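Local coordinates for genome packaging NTPase B204 (Sulfolobus turreted icosahedral virus 2, PDB 4KFU), which probably hydrolyses nucleoside triphosphates to power the packaging of viral DNA into the capsid, as a P-loop ATPase of the FtsK-HerA superfamily, at residues Y19-Y24 with S48-F53; D39-L44 with L100-A105. All blocks are in the same frame, centred on the assembly; numbering follows the deposited sequence.

Contact 1: residues Y19-Y24 with S48-F53; sequences YLIKHY and SEYSKF. With ACP (phosphomethylphosphonic acid adenylate ester), chain E.
Lys22 lies across the rings of Tyr50 and Phe53 and ends on the carboxylate of Glu49. Lys22 sits on helix 17-31, which begins within the P-loop (Walker A) of this FtsK-HerA ATPase. Its partners belong to the loop between strands 35-40 and 55-56, where a type I beta turn runs from Ser48 to Ser51. The lysine CG is anti to the carbonyl carbon, beside the backbone N (chi1 -64°), which brings it against both rings, 3.6 Å from Tyr50 CE1. Beyond CG the chain is extended. Phe53, from the same loop, crosses the lysine at about a right angle. CZ of the phenylalanine makes the contact, 3.6 Å from Lys22 CG. Further along, Lys22 CE lies over the Tyr50 ring in an off-centre CH-pi contact, 4.2 Å from the centroid and 28° off the normal. The ammonium is farther away and at most weakly attracted. Tyr50 also meets Ile21, whose CG2 is 3.8 Å from Tyr50 CE1. The hydroxyl of Tyr50 is hydrogen-bonded to Asp103. The side chain of Glu49 comes about 4 Å from a bound magnesium ion at the nearest atoms. On the same helix, Tyr19 helps bind the nucleotide analogue AMPPCP, alongside Lys17 and Ser18 of the P-loop. Tyr19 N donates to ligand O2A at 2.5 Å. C5 of the adenine lies over one face of its ring, offset to the rim, while ND1 of His23 sits over the centre of the opposite face. The salt bridge joins Lys22 NZ to Glu49 OE2 at 2.5 Å, on the anti lone pair of that oxygen.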
loop_
_atom_site.group_PDB
_atom_site.type_symbol
_atom_site.label_atom_id
_atom_site.label_comp_id
_atom_site.label_asym_id
_atom_site.label_seq_id
_atom_site.Cartn_x
_atom_site.Cartn_y
_atom_site.Cartn_z
ATOM N N TYR A 19 2.385 10.541 4.138
ATOM C CA TYR A 19 3.429 11.015 5.045
ATOM C C TYR A 19 4.005 9.829 5.805
ATOM O O TYR A 19 5.214 9.726 6.001
ATOM C CB TYR A 19 2.841 12.032 6.018
ATOM C CG TYR A 19 3.859 12.860 6.783
ATOM C CD1 TYR A 19 4.356 14.050 6.253
ATOM C CD2 TYR A 19 4.307 12.462 8.037
ATOM C CE1 TYR A 19 5.281 14.820 6.953
ATOM C CE2 TYR A 19 5.230 13.218 8.741
ATOM C CZ TYR A 19 5.712 14.397 8.193
ATOM O OH TYR A 19 6.623 15.145 8.891
ATOM N N LEU A 20 3.121 8.937 6.244
ATOM C CA LEU A 20 3.520 7.674 6.863
ATOM C C LEU A 20 4.433 6.844 5.943
ATOM O O LEU A 20 5.440 6.278 6.379
ATOM C CB LEU A 20 2.264 6.867 7.219
ATOM C CG LEU A 20 2.351 5.876 8.375
ATOM C CD1 LEU A 20 2.875 6.557 9.623
ATOM C CD2 LEU A 20 0.972 5.259 8.639
ATOM N N ILE A 21 4.059 6.749 4.673
ATOM C CA ILE A 21 4.869 6.016 3.705
ATOM C C ILE A 21 6.241 6.673 3.559
ATOM O O ILE A 21 7.273 5.987 3.616
ATOM C CB ILE A 21 4.168 5.927 2.336
ATOM C CG1 ILE A 21 2.951 4.999 2.434
ATOM C CG2 ILE A 21 5.121 5.412 1.270
ATOM C CD1 ILE A 21 2.104 4.936 1.175
ATOM N N LYS A 22 6.247 7.998 3.401
ATOM C CA LYS A 22 7.486 8.733 3.112
ATOM C C LYS A 22 8.423 8.832 4.305
ATOM O O LYS A 22 9.641 8.834 4.136
ATOM C CB LYS A 22 7.171 10.145 2.604
ATOM C CG LYS A 22 6.429 10.193 1.268
ATOM C CD LYS A 22 5.790 11.568 1.057
ATOM C CE LYS A 22 4.847 11.573 -0.143
ATOM N NZ LYS A 22 4.166 12.892 -0.321
ATOM N N HIS A 23 7.867 8.921 5.510
ATOM C CA HIS A 23 8.692 9.223 6.683
ATOM C C HIS A 23 8.692 8.133 7.743
ATOM O O HIS A 23 9.298 8.291 8.795
ATOM C CB HIS A 23 8.292 10.561 7.298
ATOM C CG HIS A 23 8.495 11.724 6.380
ATOM N ND1 HIS A 23 7.457 12.517 5.941
ATOM C CD2 HIS A 23 9.620 12.227 5.815
ATOM C CE1 HIS A 23 7.934 13.466 5.152
ATOM N NE2 HIS A 23 9.240 13.307 5.055
ATOM N N TYR A 24 8.002 7.030 7.481
ATOM C CA TYR A 24 8.179 5.870 8.335
ATOM C C TYR A 24 8.573 4.629 7.543
ATOM O O TYR A 24 9.667 4.093 7.728
ATOM C CB TYR A 24 6.952 5.566 9.191
ATOM C CG TYR A 24 7.163 4.278 9.942
ATOM C CD1 TYR A 24 8.055 4.217 11.003
ATOM C CD2 TYR A 24 6.515 3.115 9.562
ATOM C CE1 TYR A 24 8.276 3.038 11.683
ATOM C CE2 TYR A 24 6.733 1.928 10.235
ATOM C CZ TYR A 24 7.612 1.898 11.296
ATOM O OH TYR A 24 7.829 0.722 11.972
ATOM N N SER A 48 6.682 13.336 -10.439
ATOM C CA SER A 48 5.538 12.785 -9.722
ATOM C C SER A 48 5.781 12.833 -8.220
ATOM O O SER A 48 6.893 13.131 -7.771
ATOM C CB SER A 48 5.250 11.357 -10.184
ATOM O OG SER A 48 6.335 10.500 -9.884
ATOM N N GLU A 49 4.743 12.529 -7.444
ATOM C CA GLU A 49 4.801 12.731 -5.996
ATOM C C GLU A 49 6.025 12.088 -5.352
ATOM O O GLU A 49 6.668 12.680 -4.480
ATOM C CB GLU A 49 3.529 12.221 -5.316
ATOM C CG GLU A 49 3.653 12.206 -3.790
ATOM C CD GLU A 49 2.327 11.989 -3.084
ATOM O OE1 GLU A 49 1.377 11.469 -3.723
ATOM O OE2 GLU A 49 2.241 12.336 -1.882
ATOM N N TYR A 50 6.379 10.893 -5.808
ATOM C CA TYR A 50 7.478 10.165 -5.172
ATOM C C TYR A 50 8.814 10.238 -5.934
ATOM O O TYR A 50 9.735 9.476 -5.624
ATOM C CB TYR A 50 7.076 8.698 -4.967
ATOM C CG TYR A 50 6.062 8.489 -3.856
ATOM C CD1 TYR A 50 6.472 8.226 -2.549
ATOM C CD2 TYR A 50 4.700 8.544 -4.116
ATOM C CE1 TYR A 50 5.533 8.023 -1.516
ATOM C CE2 TYR A 50 3.758 8.344 -3.095
ATOM C CZ TYR A 50 4.185 8.082 -1.804
ATOM O OH TYR A 50 3.248 7.891 -0.798
ATOM N N SER A 51 8.926 11.156 -6.898
ATOM C CA SER A 51 10.147 11.284 -7.717
ATOM C C SER A 51 11.453 11.324 -6.922
ATOM O O SER A 51 12.465 10.782 -7.348
ATOM C CB SER A 51 10.067 12.513 -8.634
ATOM O OG SER A 51 9.221 12.261 -9.738
ATOM N N LYS A 52 11.431 11.946 -5.753
ATOM C CA LYS A 52 12.641 12.058 -4.954
ATOM C C LYS A 52 13.068 10.750 -4.279
ATOM O O LYS A 52 14.182 10.650 -3.754
ATOM C CB LYS A 52 12.463 13.157 -3.893
ATOM N N PHE A 53 12.195 9.748 -4.293
ATOM C CA PHE A 53 12.421 8.540 -3.494
ATOM C C PHE A 53 13.070 7.354 -4.210
ATOM O O PHE A 53 13.237 6.286 -3.612
ATOM C CB PHE A 53 11.115 8.102 -2.824
ATOM C CG PHE A 53 10.642 9.061 -1.781
ATOM C CD1 PHE A 53 11.078 8.947 -0.475
ATOM C CD2 PHE A 53 9.793 10.104 -2.116
ATOM C CE1 PHE A 53 10.653 9.843 0.499
ATOM C CE2 PHE A 53 9.366 11.019 -1.152
ATOM C CZ PHE A 53 9.798 10.884 0.158
HETATM P PG ACP E . -3.183 13.149 -0.861
HETATM O O1G ACP E . -4.724 12.734 -1.013
HETATM O O2G ACP E . -2.288 11.879 -1.258
HETATM O O3G ACP E . -2.882 14.303 -1.746
HETATM P PB ACP E . -2.543 12.240 1.949
HETATM O O1B ACP E . -1.527 11.170 1.313
HETATM O O2B ACP E . -3.825 11.621 2.333
HETATM C C3B ACP E . -2.856 13.648 0.850
HETATM P PA ACP E . -0.287 13.244 3.344
HETATM O O1A ACP E . 0.149 13.708 1.974
HETATM O O2A ACP E . 0.412 12.091 4.033
HETATM O O3A ACP E . -1.854 12.843 3.287
HETATM O "O5'" ACP E . -0.193 14.480 4.370
HETATM C "C5'" ACP E . -0.789 15.755 4.142
HETATM C "C4'" ACP E . -0.071 16.778 5.032
HETATM O "O4'" ACP E . -0.264 16.551 6.435
HETATM C "C3'" ACP E . 1.432 16.751 4.802
HETATM O "O3'" ACP E . 1.819 17.867 3.990
HETATM C "C2'" ACP E . 2.063 16.904 6.166
HETATM O "O2'" ACP E . 2.629 18.208 6.201
HETATM C "C1'" ACP E . 0.934 16.804 7.182
HETATM N N9 ACP E . 1.245 15.650 8.065
HETATM C C8 ACP E . 0.919 14.366 7.821
HETATM N N7 ACP E . 1.349 13.550 8.822
HETATM C C5 ACP E . 1.980 14.319 9.727
HETATM C C6 ACP E . 2.668 14.099 11.021
HETATM N N6 ACP E . 2.795 12.871 11.569
HETATM N N1 ACP E . 3.188 15.183 11.640
HETATM C C2 ACP E . 3.084 16.420 11.114
HETATM N N3 ACP E . 2.471 16.692 9.948
HETATM C C4 ACP E . 1.907 15.699 9.219
#

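Contact 2: residues D39-L44 with L100-A105; sequences DDHNLL and LIIDEA. With ZN (zinc ion), chain L.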
loop_
_atom_site.group_PDB
_atom_site.type_symbol
_atom_site.label_atom_id
_atom_site.label_comp_id
_atom_site.label_asym_id
_atom_site.label_seq_id
_atom_site.Cartn_x
_atom_site.Cartn_y
_atom_site.Cartn_z
ATOM N N ASP A 39 4.648 2.375 -7.358
ATOM C CA ASP A 39 3.668 2.606 -8.421
ATOM C C ASP A 39 2.959 3.919 -8.100
ATOM O O ASP A 39 2.092 3.971 -7.218
ATOM C CB ASP A 39 2.691 1.419 -8.474
ATOM C CG ASP A 39 1.554 1.602 -9.480
ATOM O OD1 ASP A 39 1.656 2.432 -10.401
ATOM O OD2 ASP A 39 0.521 0.898 -9.351
ATOM N N ASP A 40 3.348 4.978 -8.813
ATOM C CA ASP A 40 2.950 6.368 -8.509
ATOM C C ASP A 40 1.934 6.885 -9.536
ATOM O O ASP A 40 2.171 6.817 -10.750
ATOM C CB ASP A 40 4.211 7.247 -8.533
ATOM C CG ASP A 40 4.008 8.637 -7.907
ATOM O OD1 ASP A 40 2.857 9.111 -7.770
ATOM O OD2 ASP A 40 5.030 9.271 -7.569
ATOM N N HIS A 41 0.809 7.411 -9.063
ATOM C CA HIS A 41 -0.242 7.867 -9.970
ATOM C C HIS A 41 -0.429 9.383 -9.986
ATOM O O HIS A 41 -1.228 9.908 -10.766
ATOM C CB HIS A 41 -1.564 7.173 -9.620
ATOM C CG HIS A 41 -1.451 5.678 -9.579
ATOM N ND1 HIS A 41 -1.244 4.980 -8.407
ATOM C CD2 HIS A 41 -1.467 4.760 -10.570
ATOM C CE1 HIS A 41 -1.169 3.686 -8.679
ATOM N NE2 HIS A 41 -1.291 3.527 -9.988
ATOM N N ASN A 42 0.325 10.078 -9.141
ATOM C CA ASN A 42 0.132 11.514 -8.935
ATOM C C ASN A 42 1.232 12.380 -9.539
ATOM O O ASN A 42 2.364 12.394 -9.038
ATOM C CB ASN A 42 0.039 11.824 -7.441
ATOM C CG ASN A 42 -1.307 11.480 -6.858
ATOM O OD1 ASN A 42 -2.176 10.937 -7.543
ATOM N ND2 ASN A 42 -1.491 11.789 -5.574
ATOM N N LEU A 43 0.886 13.114 -10.595
ATOM C CA LEU A 43 1.816 14.061 -11.211
ATOM C C LEU A 43 1.937 15.352 -10.406
ATOM O O LEU A 43 0.964 15.832 -9.821
ATOM C CB LEU A 43 1.391 14.396 -12.641
ATOM C CG LEU A 43 1.808 13.408 -13.724
ATOM C CD1 LEU A 43 1.447 13.946 -15.114
ATOM C CD2 LEU A 43 3.302 13.106 -13.617
ATOM N N LEU A 44 3.144 15.910 -10.376
ATOM C CA LEU A 44 3.384 17.197 -9.724
ATOM C C LEU A 44 3.733 18.259 -10.765
ATOM O O LEU A 44 3.610 18.011 -11.968
ATOM C CB LEU A 44 4.507 17.076 -8.698
ATOM C CG LEU A 44 4.171 16.274 -7.444
ATOM C CD1 LEU A 44 5.270 16.449 -6.405
ATOM C CD2 LEU A 44 2.816 16.700 -6.895
ATOM N N LEU A 100 6.523 -3.741 -2.902
ATOM C CA LEU A 100 5.831 -2.991 -3.944
ATOM C C LEU A 100 4.855 -2.006 -3.283
ATOM O O LEU A 100 3.881 -2.424 -2.650
ATOM C CB LEU A 100 5.072 -3.943 -4.874
ATOM C CG LEU A 100 4.277 -3.291 -6.007
ATOM C CD1 LEU A 100 5.181 -2.363 -6.864
ATOM C CD2 LEU A 100 3.558 -4.338 -6.891
ATOM N N ILE A 101 5.128 -0.711 -3.430
ATOM C CA ILE A 101 4.313 0.346 -2.842
ATOM C C ILE A 101 3.374 0.971 -3.861
ATOM O O ILE A 101 3.805 1.492 -4.897
ATOM C CB ILE A 101 5.194 1.464 -2.254
ATOM C CG1 ILE A 101 6.261 0.869 -1.328
ATOM C CG2 ILE A 101 4.334 2.501 -1.521
ATOM C CD1 ILE A 101 7.097 1.918 -0.579
ATOM N N ILE A 102 2.082 0.920 -3.559
ATOM C CA ILE A 102 1.061 1.385 -4.486
ATOM C C ILE A 102 0.210 2.452 -3.836
ATOM O O ILE A 102 -0.722 2.147 -3.084
ATOM C CB ILE A 102 0.158 0.237 -4.956
ATOM C CG1 ILE A 102 1.014 -0.958 -5.380
ATOM C CG2 ILE A 102 -0.739 0.683 -6.136
ATOM C CD1 ILE A 102 0.256 -1.981 -6.159
ATOM N N ASP A 103 0.539 3.713 -4.102
ATOM C CA ASP A 103 -0.308 4.802 -3.613
ATOM C C ASP A 103 -1.495 4.927 -4.556
ATOM O O ASP A 103 -1.409 4.510 -5.724
ATOM C CB ASP A 103 0.468 6.111 -3.485
ATOM C CG ASP A 103 0.134 6.863 -2.186
ATOM O OD1 ASP A 103 -1.016 6.724 -1.695
ATOM O OD2 ASP A 103 1.017 7.582 -1.652
ATOM N N GLU A 104 -2.614 5.440 -4.047
ATOM C CA GLU A 104 -3.863 5.469 -4.816
ATOM C C GLU A 104 -4.204 4.075 -5.364
ATOM O O GLU A 104 -4.476 3.913 -6.562
ATOM C CB GLU A 104 -3.770 6.495 -5.958
ATOM C CG GLU A 104 -3.305 7.907 -5.525
ATOM C CD GLU A 104 -1.778 8.118 -5.600
ATOM O OE1 GLU A 104 -1.083 7.395 -6.365
ATOM O OE2 GLU A 104 -1.263 9.022 -4.894
ATOM N N ALA A 105 -4.186 3.069 -4.490
ATOM C CA ALA A 105 -4.339 1.681 -4.923
ATOM C C ALA A 105 -5.697 1.327 -5.521
ATOM O O ALA A 105 -5.862 0.224 -6.031
ATOM C CB ALA A 105 -3.980 0.705 -3.797
HETATM ZN ZN ZN L . -0.557 1.913 -11.062
#
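The His41 ring is met at its edge, near its own plane, by Asp103 O, Glu104 OE1 and Ile102 CG2. Rings of Tyr107 and His108 also meet it, both inclined to its plane. The carboxylate of Glu104 stands almost perpendicular to the imidazole, the two planes 89° apart. His41 ND1 donates to Glu104 OE1 at 3.2 Å, with the oxygen in the ring plane and its anti lone pair used. A second, weak bond runs from ND1 to Asp103 O. Glu104 OE1 also accepts from the backbone N of His41, on its syn side and well out of the carboxylate plane. The glutamate chain is bent at chi2 (91°), which places CD 3.4 Å from Asn42 OD1. Its OE2 lies 2.9 Å from Asn42 ND2, at a poor angle for a hydrogen bond. That ND2 bonds weakly to Glu49 OE1.

These residues follow the C-terminal ends of two adjacent parallel strands, 35-40 and 98-102, in the central sheet of the P-loop fold. Asp39 pairs with Ile102, and Asp39 N donates to Ile101 O at 2.7 Å. The return bond, Asp103 N to Asp39 O, is long and weak. Asp40 OD1 accepts from Asn42 N in an Asx turn as the chain leaves the sheet.

Asp39 grips a zinc ion with both carboxylate oxygens, and His41 NE2 binds it at 2.1 Å. Asp73 and His108 complete the site. The bonds at ND1 help set the ring's rotation, with NE2 on the zinc. Beside the metal, Ile102 CG2 lies 3.5 Å from Asp39 OD2.

How the contacts relate
From the N terminus, strand 6-10 and the P-loop lead into helix 17-31, which carries 19-24. Strand 35-40 follows and ends in 39-44. The chain then enters the loop holding 48-53, where contact 1 closes back onto the helix. Contact 2 closes a longer loop, from 39-44 through helix 78-95 to the end of strand 98-102. The segments alternate along the chain, so the two contacts cross. They also touch directly: Tyr50 OH lies 2.4 Å from Asp103 OD2, and Tyr50 N lies 2.7 Å from Asp40 OD2, both probable hydrogen bonds. Contact 1 ties the helix to the loop near the nucleotide; contact 2 ties strands 35-40 and 98-102 next to the zinc.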